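Local coordinates for elongation factor G (Thermus thermophilus, PDB 2DY1), which binds GTP with magnesium and, as an elongation factor G, probably acts as a translation factor GTPase in protein synthesis, at residues 13-18 against 93-98. Sequence-based numbering, arbitrary orientation.
Sequences ALVGHA and GALEAA. With GTP (guanosine-5'-triphosphate), chain C.
The carbonyl oxygen Ala94 O, near the end of helix 88-97, meets Ala13 CB of the strand at 3.6 Å. It also takes part in a shared bond: Ala97 N donates to Gly93 O at 3.1 Å and, weakly, to Ala94 O at 3.3 Å. Ala13 points at the helix, and its single methyl suits a place where backbone comes so near: strand and helix segments approach to 8.1 Å between axes, running roughly antiparallel at 141°. Just past the helix, Ala98 turns its methyl toward the same residue, with Ala98 CB 3.4 Å from Ala13 N; a small side chain fits here too. Leu95 supplies the reach that alanine lacks. Its chi1 of -74° sets CG beside the backbone N, where Leu95 CG and CD2 both lie 4.1 Å from Val15 CG1, and the branch lets CD2 cover Ala13 CB as well. Val121 and Ala118 of helix 113-124 cover Leu95 and Val15 respectively, whereas Leu14 packs against helix 22-32. Helix 88-97 belongs to a beta-alpha-beta crossover from strand 74-80 to 100-106, passing strand 9-16, which lies between them. Gly16, at the start of the P-loop, has backbone angles at which a CB would collide with Val15 O, so glycine suits it. This segment comes closest to GTP at Ala18. Without a hydrogen bond between them, strand and helix are held by buried methyls and branched side chains packed against one another and against backbone.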
loop_
_atom_site.group_PDB
_atom_site.type_symbol
_atom_site.label_atom_id
_atom_site.label_comp_id
_atom_site.label_asym_id
_atom_site.label_seq_id
_atom_site.Cartn_x
_atom_site.Cartn_y
_atom_site.Cartn_z
ATOM N N ALA A 13 15.831 6.007 2.491
ATOM C CA ALA A 13 14.768 5.104 2.976
ATOM C C ALA A 13 15.383 3.714 3.065
ATOM O O ALA A 13 15.977 3.252 2.099
ATOM C CB ALA A 13 13.608 5.063 2.010
ATOM N N LEU A 14 15.218 3.065 4.215
ATOM C CA LEU A 14 15.757 1.718 4.452
ATOM C C LEU A 14 14.551 0.793 4.264
ATOM O O LEU A 14 13.577 0.816 5.055
ATOM C CB LEU A 14 16.308 1.645 5.878
ATOM C CG LEU A 14 16.719 0.274 6.407
ATOM C CD1 LEU A 14 17.749 -0.380 5.487
ATOM C CD2 LEU A 14 17.309 0.486 7.786
ATOM N N VAL A 15 14.620 -0.030 3.219
ATOM C CA VAL A 15 13.519 -0.912 2.845
ATOM C C VAL A 15 14.034 -2.321 2.650
ATOM O O VAL A 15 15.244 -2.551 2.658
ATOM C CB VAL A 15 12.870 -0.436 1.535
ATOM C CG1 VAL A 15 12.205 0.930 1.759
ATOM C CG2 VAL A 15 13.942 -0.282 0.417
ATOM N N GLY A 16 13.115 -3.259 2.499
ATOM C CA GLY A 16 13.526 -4.643 2.298
ATOM C C GLY A 16 12.465 -5.583 2.842
ATOM O O GLY A 16 11.556 -5.160 3.541
ATOM N N HIS A 17 12.581 -6.859 2.517
ATOM C CA HIS A 17 11.618 -7.844 2.974
ATOM C C HIS A 17 11.525 -7.881 4.479
ATOM O O HIS A 17 12.487 -7.598 5.199
ATOM C CB HIS A 17 12.034 -9.232 2.485
ATOM C CG HIS A 17 10.941 -10.252 2.545
ATOM N ND1 HIS A 17 10.014 -10.413 1.536
ATOM C CD2 HIS A 17 10.631 -11.169 3.492
ATOM C CE1 HIS A 17 9.179 -11.383 1.861
ATOM N NE2 HIS A 17 9.531 -11.859 3.043
ATOM N N ALA A 18 10.354 -8.283 4.954
ATOM C CA ALA A 18 10.123 -8.392 6.374
ATOM C C ALA A 18 11.202 -9.243 7.041
ATOM O O ALA A 18 11.530 -10.336 6.568
ATOM C CB ALA A 18 8.745 -9.007 6.611
ATOM N N GLY A 93 5.494 5.818 1.039
ATOM C CA GLY A 93 5.684 7.155 1.585
ATOM C C GLY A 93 7.143 7.401 1.959
ATOM O O GLY A 93 7.669 8.493 1.738
ATOM N N ALA A 94 7.814 6.405 2.543
ATOM C CA ALA A 94 9.219 6.555 2.933
ATOM C C ALA A 94 10.093 6.729 1.697
ATOM O O ALA A 94 11.001 7.551 1.700
ATOM C CB ALA A 94 9.692 5.344 3.745
ATOM N N LEU A 95 9.806 5.971 0.642
ATOM C CA LEU A 95 10.596 6.086 -0.578
ATOM C C LEU A 95 10.359 7.457 -1.222
ATOM O O LEU A 95 11.300 8.089 -1.713
ATOM C CB LEU A 95 10.266 4.925 -1.539
ATOM C CG LEU A 95 10.884 3.592 -1.067
ATOM C CD1 LEU A 95 10.217 2.428 -1.765
ATOM C CD2 LEU A 95 12.401 3.599 -1.295
ATOM N N GLU A 96 9.111 7.921 -1.214
ATOM C CA GLU A 96 8.776 9.251 -1.763
ATOM C C GLU A 96 9.580 10.339 -1.078
ATOM O O GLU A 96 9.996 11.328 -1.705
ATOM C CB GLU A 96 7.322 9.600 -1.480
ATOM C CG GLU A 96 6.310 9.213 -2.461
ATOM C CD GLU A 96 5.059 10.042 -2.244
ATOM O OE1 GLU A 96 4.078 9.813 -2.942
ATOM O OE2 GLU A 96 5.074 10.942 -1.368
ATOM N N ALA A 97 9.760 10.174 0.231
ATOM C CA ALA A 97 10.453 11.127 1.067
ATOM C C ALA A 97 11.958 11.139 0.981
ATOM O O ALA A 97 12.576 12.080 1.433
ATOM C CB ALA A 97 10.056 10.889 2.538
ATOM N N ALA A 98 12.550 10.094 0.410
ATOM C CA ALA A 98 14.011 9.988 0.382
ATOM C C ALA A 98 14.603 10.246 -0.986
ATOM O O ALA A 98 13.877 10.256 -1.966
ATOM C CB ALA A 98 14.419 8.591 0.849
HETATM P PG GTP C . 10.379 -5.705 9.533
HETATM O O1G GTP C . 9.252 -6.656 10.172
HETATM O O2G GTP C . 10.283 -4.250 10.204
HETATM O O3G GTP C . 10.317 -5.646 8.055
HETATM O O3B GTP C . 11.738 -6.395 10.055
HETATM P PB GTP C . 13.183 -5.697 10.049
HETATM O O1B GTP C . 13.724 -5.738 8.670
HETATM O O2B GTP C . 13.102 -4.376 10.718
HETATM O O3A GTP C . 14.052 -6.754 10.886
HETATM P PA GTP C . 14.322 -6.649 12.463
HETATM O O1A GTP C . 15.361 -5.623 12.706
HETATM O O2A GTP C . 13.023 -6.524 13.164
HETATM O "O5'" GTP C . 14.974 -8.079 12.801
HETATM C "C5'" GTP C . 14.128 -9.229 12.817
HETATM C "C4'" GTP C . 14.842 -10.389 13.510
HETATM O "O4'" GTP C . 16.112 -10.537 12.854
HETATM C "C3'" GTP C . 15.144 -10.021 14.964
HETATM O "O3'" GTP C . 15.140 -11.211 15.758
HETATM C "C2'" GTP C . 16.557 -9.447 14.878
HETATM O "O2'" GTP C . 17.231 -9.658 16.123
HETATM C "C1'" GTP C . 17.143 -10.406 13.844
HETATM N N9 GTP C . 18.370 -9.885 13.200
HETATM C C8 GTP C . 18.497 -8.707 12.593
HETATM N N7 GTP C . 19.692 -8.630 12.011
HETATM C C5 GTP C . 20.338 -9.767 12.254
HETATM C C6 GTP C . 21.597 -10.248 11.910
HETATM O O6 GTP C . 22.364 -9.603 11.196
HETATM N N1 GTP C . 21.974 -11.519 12.363
HETATM C C2 GTP C . 21.088 -12.276 13.140
HETATM N N2 GTP C . 21.441 -13.484 13.570
HETATM N N3 GTP C . 19.880 -11.779 13.448
HETATM C C4 GTP C . 19.500 -10.565 13.025
#